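Local structure of flavodoxin (Lactobacillus reuteri, 5VEG) at residues L81-P94 / Y127-F139. The protein binds flavin mononucleotide and probably serves as a low-potential electron donor to redox enzymes, in association with a bacterial microcompartment for 1,2-propanediol utilization. Residues are numbered along the deposited sequence; the frame is centred on the assembly and turned at random.
Sequences LVVCAYTYDEGAMP and YFNTTVDHFDDAF. With FMN (flavin mononucleotide), chain D.
Val83 of strand 81-85 meets Phe135 and Phe139 of helix 130-139 in the flavodoxin fold, where this central strand of the parallel sheet runs roughly antiparallel to the helix; Leu81 packs CB against Phe139 CE1 (3.9 Å). Val83 splits its two methyls between the rings: CG1, anti to the backbone N (chi1 179°), sits over the Phe135 face, 3.7 Å from the ring centroid, while CG2 reaches Phe139 CE2. Met93, its chain folded at the second and third torsions, lays CE against Phe135 CE2 and brings SD obliquely to the His134 ring, 3.5 Å from His134 ND1.

Two direct hydrogen bonds join the start of the helix to the loop after the strand. Thr131 N donates almost straight (167°) to Thr87 OG1 at 2.9 Å, and Thr131 OG1 donates to Tyr86 O, tilted 27° from the carbonyl plane. One water links Ala85 O, Thr87 OG1 and Asn129 OD1; another joins Gly91 O, Thr131 OG1 and His134 ND1.

Both loops hold the pyrimidine end of the FMN isoalloxazine. Gly91 N donates to FMN O4, Asn129 N to FMN O2 at 2.8 Å, and FMN N3 donates to Tyr127 O at 2.7 Å, while Tyr88 covers the dimethylbenzene end with one face. Next to FMN O4, Glu90 O lies over the centre of the Tyr127 ring, 3.8 Å from Tyr127 CD1.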
loop_
_atom_site.group_PDB
_atom_site.type_symbol
_atom_site.label_atom_id
_atom_site.label_comp_id
_atom_site.label_asym_id
_atom_site.label_seq_id
_atom_site.Cartn_x
_atom_site.Cartn_y
_atom_site.Cartn_z
ATOM N N LEU A 81 6.203 -4.467 -2.832
ATOM C CA LEU A 81 5.206 -3.587 -3.440
ATOM C C LEU A 81 4.163 -3.174 -2.402
ATOM O O LEU A 81 3.590 -4.030 -1.729
ATOM C CB LEU A 81 4.520 -4.281 -4.614
ATOM C CG LEU A 81 5.503 -4.981 -5.553
ATOM C CD1 LEU A 81 4.764 -5.894 -6.508
ATOM C CD2 LEU A 81 6.317 -3.933 -6.286
ATOM N N VAL A 82 3.906 -1.871 -2.296
ATOM C CA VAL A 82 3.011 -1.307 -1.288
ATOM C C VAL A 82 2.087 -0.306 -1.962
ATOM O O VAL A 82 2.551 0.554 -2.718
ATOM C CB VAL A 82 3.784 -0.632 -0.134
ATOM C CG1 VAL A 82 2.805 0.026 0.876
ATOM C CG2 VAL A 82 4.673 -1.642 0.569
ATOM N N VAL A 83 0.780 -0.410 -1.675
ATOM C CA VAL A 83 -0.208 0.608 -2.041
ATOM C C VAL A 83 -0.822 1.193 -0.770
ATOM O O VAL A 83 -1.292 0.454 0.106
ATOM C CB VAL A 83 -1.310 0.037 -2.954
ATOM C CG1 VAL A 83 -2.328 1.109 -3.290
ATOM C CG2 VAL A 83 -0.706 -0.549 -4.262
ATOM N N CYS A 84 -0.831 2.519 -0.678
ATOM C CA CYS A 84 -1.481 3.239 0.410
ATOM C C CYS A 84 -2.529 4.149 -0.215
ATOM O O CYS A 84 -2.178 5.119 -0.885
ATOM C CB CYS A 84 -0.472 4.047 1.230
ATOM S SG CYS A 84 0.893 3.093 1.974
ATOM N N ALA A 85 -3.816 3.859 -0.006
ATOM C CA ALA A 85 -4.839 4.591 -0.740
ATOM C C ALA A 85 -6.102 4.762 0.089
ATOM O O ALA A 85 -6.467 3.890 0.883
ATOM C CB ALA A 85 -5.202 3.898 -2.054
ATOM N N TYR A 86 -6.795 5.876 -0.156
ATOM C CA TYR A 86 -8.002 6.213 0.590
ATOM C C TYR A 86 -9.215 5.491 0.012
ATOM O O TYR A 86 -9.163 4.871 -1.056
ATOM C CB TYR A 86 -8.248 7.727 0.565
ATOM C CG TYR A 86 -8.502 8.280 -0.830
ATOM C CD1 TYR A 86 -9.774 8.245 -1.400
ATOM C CD2 TYR A 86 -7.460 8.834 -1.580
ATOM C CE1 TYR A 86 -10.006 8.756 -2.695
ATOM C CE2 TYR A 86 -7.678 9.338 -2.867
ATOM C CZ TYR A 86 -8.948 9.295 -3.415
ATOM O OH TYR A 86 -9.163 9.790 -4.689
ATOM N N THR A 87 -10.325 5.602 0.740
ATOM C CA THR A 87 -11.646 5.174 0.317
ATOM C C THR A 87 -12.566 6.395 0.332
ATOM O O THR A 87 -12.472 7.241 1.229
ATOM C CB THR A 87 -12.191 4.081 1.250
ATOM O OG1 THR A 87 -11.280 2.965 1.288
ATOM C CG2 THR A 87 -13.550 3.611 0.775
ATOM N N TYR A 88 -13.450 6.494 -0.660
ATOM C CA TYR A 88 -14.313 7.661 -0.818
ATOM C C TYR A 88 -15.757 7.222 -1.021
ATOM O O TYR A 88 -16.043 6.039 -1.210
ATOM C CB TYR A 88 -13.860 8.528 -1.999
ATOM C CG TYR A 88 -13.904 10.013 -1.716
ATOM C CD1 TYR A 88 -13.228 10.548 -0.630
ATOM C CD2 TYR A 88 -14.610 10.877 -2.541
ATOM C CE1 TYR A 88 -13.260 11.902 -0.370
ATOM C CE2 TYR A 88 -14.645 12.236 -2.298
ATOM C CZ TYR A 88 -13.969 12.745 -1.212
ATOM O OH TYR A 88 -13.996 14.096 -0.958
ATOM N N ASP A 89 -16.663 8.195 -0.948
ATOM C CA ASP A 89 -18.070 8.049 -1.342
ATOM C C ASP A 89 -18.624 6.658 -1.056
ATOM O O ASP A 89 -19.096 5.950 -1.944
ATOM C CB ASP A 89 -18.253 8.380 -2.819
ATOM C CG ASP A 89 -18.291 9.858 -3.078
ATOM O OD1 ASP A 89 -19.272 10.510 -2.660
ATOM O OD2 ASP A 89 -17.350 10.359 -3.718
ATOM N N GLU A 90 -18.535 6.262 0.209
ATOM C CA GLU A 90 -19.130 5.013 0.673
ATOM C C GLU A 90 -18.548 3.805 -0.073
ATOM O O GLU A 90 -19.244 3.072 -0.773
ATOM C CB GLU A 90 -20.658 5.070 0.552
ATOM C CG GLU A 90 -21.302 6.262 1.277
ATOM C CD GLU A 90 -21.204 7.580 0.499
ATOM O OE1 GLU A 90 -21.865 7.712 -0.558
ATOM O OE2 GLU A 90 -20.455 8.483 0.940
ATOM N N GLY A 91 -17.246 3.601 0.104
ATOM C CA GLY A 91 -16.581 2.413 -0.402
ATOM C C GLY A 91 -15.914 2.557 -1.757
ATOM O O GLY A 91 -15.374 1.571 -2.267
ATOM N N ALA A 92 -15.917 3.749 -2.344
ATOM C CA ALA A 92 -15.401 3.927 -3.693
ATOM C C ALA A 92 -13.876 3.897 -3.703
ATOM O O ALA A 92 -13.220 4.407 -2.790
ATOM C CB ALA A 92 -15.904 5.248 -4.282
ATOM N N MET A 93 -13.321 3.287 -4.746
ATOM C CA MET A 93 -11.887 3.358 -5.005
ATOM C C MET A 93 -11.496 4.761 -5.471
ATOM O O MET A 93 -12.299 5.464 -6.085
ATOM C CB MET A 93 -11.503 2.365 -6.094
ATOM C CG MET A 93 -11.954 0.971 -5.830
ATOM S SD MET A 93 -10.546 0.081 -5.201
ATOM C CE MET A 93 -9.345 0.400 -6.478
ATOM N N PRO A 94 -10.246 5.168 -5.250
ATOM C CA PRO A 94 -9.759 6.408 -5.873
ATOM C C PRO A 94 -9.837 6.317 -7.392
ATOM O O PRO A 94 -9.333 5.371 -8.002
ATOM C CB PRO A 94 -8.306 6.502 -5.384
ATOM C CG PRO A 94 -8.230 5.589 -4.186
ATOM C CD PRO A 94 -9.193 4.488 -4.474
ATOM N N TYR A 127 -17.823 0.238 5.295
ATOM C CA TYR A 127 -17.079 0.813 4.185
ATOM C C TYR A 127 -15.735 1.385 4.622
ATOM O O TYR A 127 -15.072 2.065 3.829
ATOM C CB TYR A 127 -17.924 1.888 3.494
ATOM C CG TYR A 127 -19.093 1.276 2.754
ATOM C CD1 TYR A 127 -18.887 0.292 1.791
ATOM C CD2 TYR A 127 -20.397 1.646 3.047
ATOM C CE1 TYR A 127 -19.949 -0.290 1.122
ATOM C CE2 TYR A 127 -21.467 1.074 2.382
ATOM C CZ TYR A 127 -21.236 0.108 1.421
ATOM O OH TYR A 127 -22.298 -0.462 0.770
ATOM N N PHE A 128 -15.329 1.140 5.871
ATOM C CA PHE A 128 -14.043 1.590 6.391
ATOM C C PHE A 128 -12.873 1.016 5.600
ATOM O O PHE A 128 -12.635 -0.193 5.624
ATOM C CB PHE A 128 -13.902 1.196 7.866
ATOM C CG PHE A 128 -12.612 1.663 8.506
ATOM C CD1 PHE A 128 -12.232 2.996 8.433
ATOM C CD2 PHE A 128 -11.799 0.759 9.209
ATOM C CE1 PHE A 128 -11.045 3.435 9.027
ATOM C CE2 PHE A 128 -10.620 1.175 9.819
ATOM C CZ PHE A 128 -10.234 2.516 9.729
ATOM N N ASN A 129 -12.131 1.871 4.906
ATOM C CA ASN A 129 -10.898 1.460 4.216
ATOM C C ASN A 129 -11.126 0.300 3.245
ATOM O O ASN A 129 -10.280 -0.576 3.102
ATOM C CB ASN A 129 -9.796 1.102 5.229
ATOM C CG ASN A 129 -8.930 2.292 5.574
ATOM O OD1 ASN A 129 -8.509 3.030 4.685
ATOM N ND2 ASN A 129 -8.675 2.499 6.860
ATOM N N THR A 130 -12.277 0.281 2.565
ATOM C CA THR A 130 -12.536 -0.800 1.617
ATOM C C THR A 130 -11.493 -0.833 0.497
ATOM O O THR A 130 -11.258 -1.884 -0.104
ATOM C CB THR A 130 -13.930 -0.664 1.002
ATOM O OG1 THR A 130 -14.054 0.619 0.383
ATOM C CG2 THR A 130 -14.992 -0.781 2.047
ATOM N N THR A 131 -10.876 0.302 0.188
ATOM C CA THR A 131 -9.876 0.300 -0.875
ATOM C C THR A 131 -8.687 -0.581 -0.510
ATOM O O THR A 131 -8.090 -1.223 -1.387
ATOM C CB THR A 131 -9.446 1.737 -1.170
ATOM O OG1 THR A 131 -10.569 2.455 -1.702
ATOM C CG2 THR A 131 -8.282 1.793 -2.170
ATOM N N VAL A 132 -8.341 -0.629 0.778
ATOM C CA VAL A 132 -7.284 -1.518 1.241
ATOM C C VAL A 132 -7.634 -2.963 0.930
ATOM O O VAL A 132 -6.796 -3.728 0.435
ATOM C CB VAL A 132 -7.034 -1.293 2.746
ATOM C CG1 VAL A 132 -6.019 -2.288 3.280
ATOM C CG2 VAL A 132 -6.572 0.146 2.980
ATOM N N ASP A 133 -8.892 -3.350 1.181
ATOM C CA ASP A 133 -9.333 -4.708 0.879
ATOM C C ASP A 133 -9.283 -4.990 -0.614
ATOM O O ASP A 133 -8.906 -6.095 -1.029
ATOM C CB ASP A 133 -10.753 -4.938 1.391
ATOM C CG ASP A 133 -10.867 -4.783 2.889
ATOM O OD1 ASP A 133 -9.953 -5.265 3.590
ATOM O OD2 ASP A 133 -11.864 -4.181 3.360
ATOM N N HIS A 134 -9.664 -4.010 -1.443
ATOM C CA HIS A 134 -9.611 -4.219 -2.891
ATOM C C HIS A 134 -8.179 -4.422 -3.375
ATOM O O HIS A 134 -7.913 -5.313 -4.191
ATOM C CB HIS A 134 -10.258 -3.045 -3.624
ATOM C CG HIS A 134 -11.749 -3.071 -3.561
ATOM N ND1 HIS A 134 -12.500 -1.974 -3.193
ATOM C CD2 HIS A 134 -12.629 -4.074 -3.788
ATOM C CE1 HIS A 134 -13.780 -2.296 -3.220
ATOM N NE2 HIS A 134 -13.883 -3.562 -3.586
ATOM N N PHE A 135 -7.240 -3.594 -2.908
ATOM C CA PHE A 135 -5.871 -3.745 -3.393
ATOM C C PHE A 135 -5.230 -5.019 -2.874
ATOM O O PHE A 135 -4.433 -5.647 -3.589
ATOM C CB PHE A 135 -5.022 -2.527 -3.035
ATOM C CG PHE A 135 -5.084 -1.442 -4.074
ATOM C CD1 PHE A 135 -4.311 -1.527 -5.235
ATOM C CD2 PHE A 135 -5.942 -0.365 -3.919
ATOM C CE1 PHE A 135 -4.374 -0.546 -6.199
ATOM C CE2 PHE A 135 -6.016 0.630 -4.885
ATOM C CZ PHE A 135 -5.231 0.541 -6.029
ATOM N N ASP A 136 -5.565 -5.420 -1.646
ATOM C CA ASP A 136 -5.061 -6.687 -1.135
ATOM C C ASP A 136 -5.565 -7.851 -1.983
ATOM O O ASP A 136 -4.794 -8.752 -2.348
ATOM C CB ASP A 136 -5.462 -6.872 0.328
ATOM C CG ASP A 136 -4.629 -7.937 1.016
ATOM O OD1 ASP A 136 -4.835 -9.118 0.706
ATOM O OD2 ASP A 136 -3.753 -7.590 1.837
ATOM N N ASP A 137 -6.856 -7.840 -2.318
ATOM C CA ASP A 137 -7.382 -8.830 -3.255
ATOM C C ASP A 137 -6.687 -8.746 -4.615
ATOM O O ASP A 137 -6.384 -9.775 -5.224
ATOM C CB ASP A 137 -8.893 -8.650 -3.414
ATOM C CG ASP A 137 -9.676 -9.178 -2.214
ATOM O OD1 ASP A 137 -9.099 -9.912 -1.384
ATOM O OD2 ASP A 137 -10.875 -8.864 -2.110
ATOM N N ALA A 138 -6.436 -7.537 -5.125
ATOM C CA ALA A 138 -5.806 -7.450 -6.441
ATOM C C ALA A 138 -4.416 -8.076 -6.426
ATOM O O ALA A 138 -4.023 -8.772 -7.377
ATOM C CB ALA A 138 -5.724 -6.001 -6.912
ATOM N N PHE A 139 -3.645 -7.815 -5.367
ATOM C CA PHE A 139 -2.324 -8.427 -5.259
ATOM C C PHE A 139 -2.435 -9.943 -5.198
ATOM O O PHE A 139 -1.594 -10.662 -5.754
ATOM C CB PHE A 139 -1.596 -7.889 -4.022
ATOM C CG PHE A 139 -0.860 -6.578 -4.252
ATOM C CD1 PHE A 139 0.172 -6.497 -5.182
ATOM C CD2 PHE A 139 -1.192 -5.438 -3.519
ATOM C CE1 PHE A 139 0.862 -5.309 -5.373
ATOM C CE2 PHE A 139 -0.523 -4.255 -3.703
ATOM C CZ PHE A 139 0.510 -4.183 -4.634
HETATM N N1 FMN D . -13.363 6.617 4.434
HETATM C C2 FMN D . -13.621 5.262 4.453
HETATM O O2 FMN D . -12.879 4.514 5.084
HETATM N N3 FMN D . -14.711 4.749 3.783
HETATM C C4 FMN D . -15.558 5.585 3.085
HETATM O O4 FMN D . -16.515 5.099 2.492
HETATM C C4A FMN D . -15.313 6.959 3.061
HETATM N N5 FMN D . -16.146 7.821 2.368
HETATM C C5A FMN D . -15.859 9.181 2.367
HETATM C C6 FMN D . -16.683 10.080 1.681
HETATM C C7 FMN D . -16.391 11.449 1.684
HETATM C C7M FMN D . -17.273 12.423 0.951
HETATM C C8 FMN D . -15.287 11.925 2.382
HETATM C C8M FMN D . -14.980 13.397 2.388
HETATM C C9 FMN D . -14.465 11.038 3.072
HETATM C C9A FMN D . -14.750 9.673 3.049
HETATM N N10 FMN D . -13.918 8.810 3.728
HETATM C C10 FMN D . -14.207 7.464 3.744
HETATM C "C1'" FMN D . -12.765 9.363 4.511
HETATM C "C2'" FMN D . -11.403 9.432 3.835
HETATM O "O2'" FMN D . -11.063 8.147 3.381
HETATM C "C3'" FMN D . -10.451 9.822 4.951
HETATM O "O3'" FMN D . -10.673 11.153 5.379
HETATM C "C4'" FMN D . -8.995 9.674 4.557
HETATM O "O4'" FMN D . -8.205 9.960 5.683
HETATM C "C5'" FMN D . -8.633 10.668 3.466
HETATM O "O5'" FMN D . -7.331 10.330 3.036
HETATM P P FMN D . -6.437 11.387 2.211
HETATM O O1P FMN D . -6.142 12.559 3.120
HETATM O O2P FMN D . -5.144 10.674 1.855
HETATM O O3P FMN D . -7.186 11.881 1.010
HETATM O O HOH W 1 -8.754 3.160 2.102
HETATM O O HOH W 2 -12.780 0.693 -2.502
#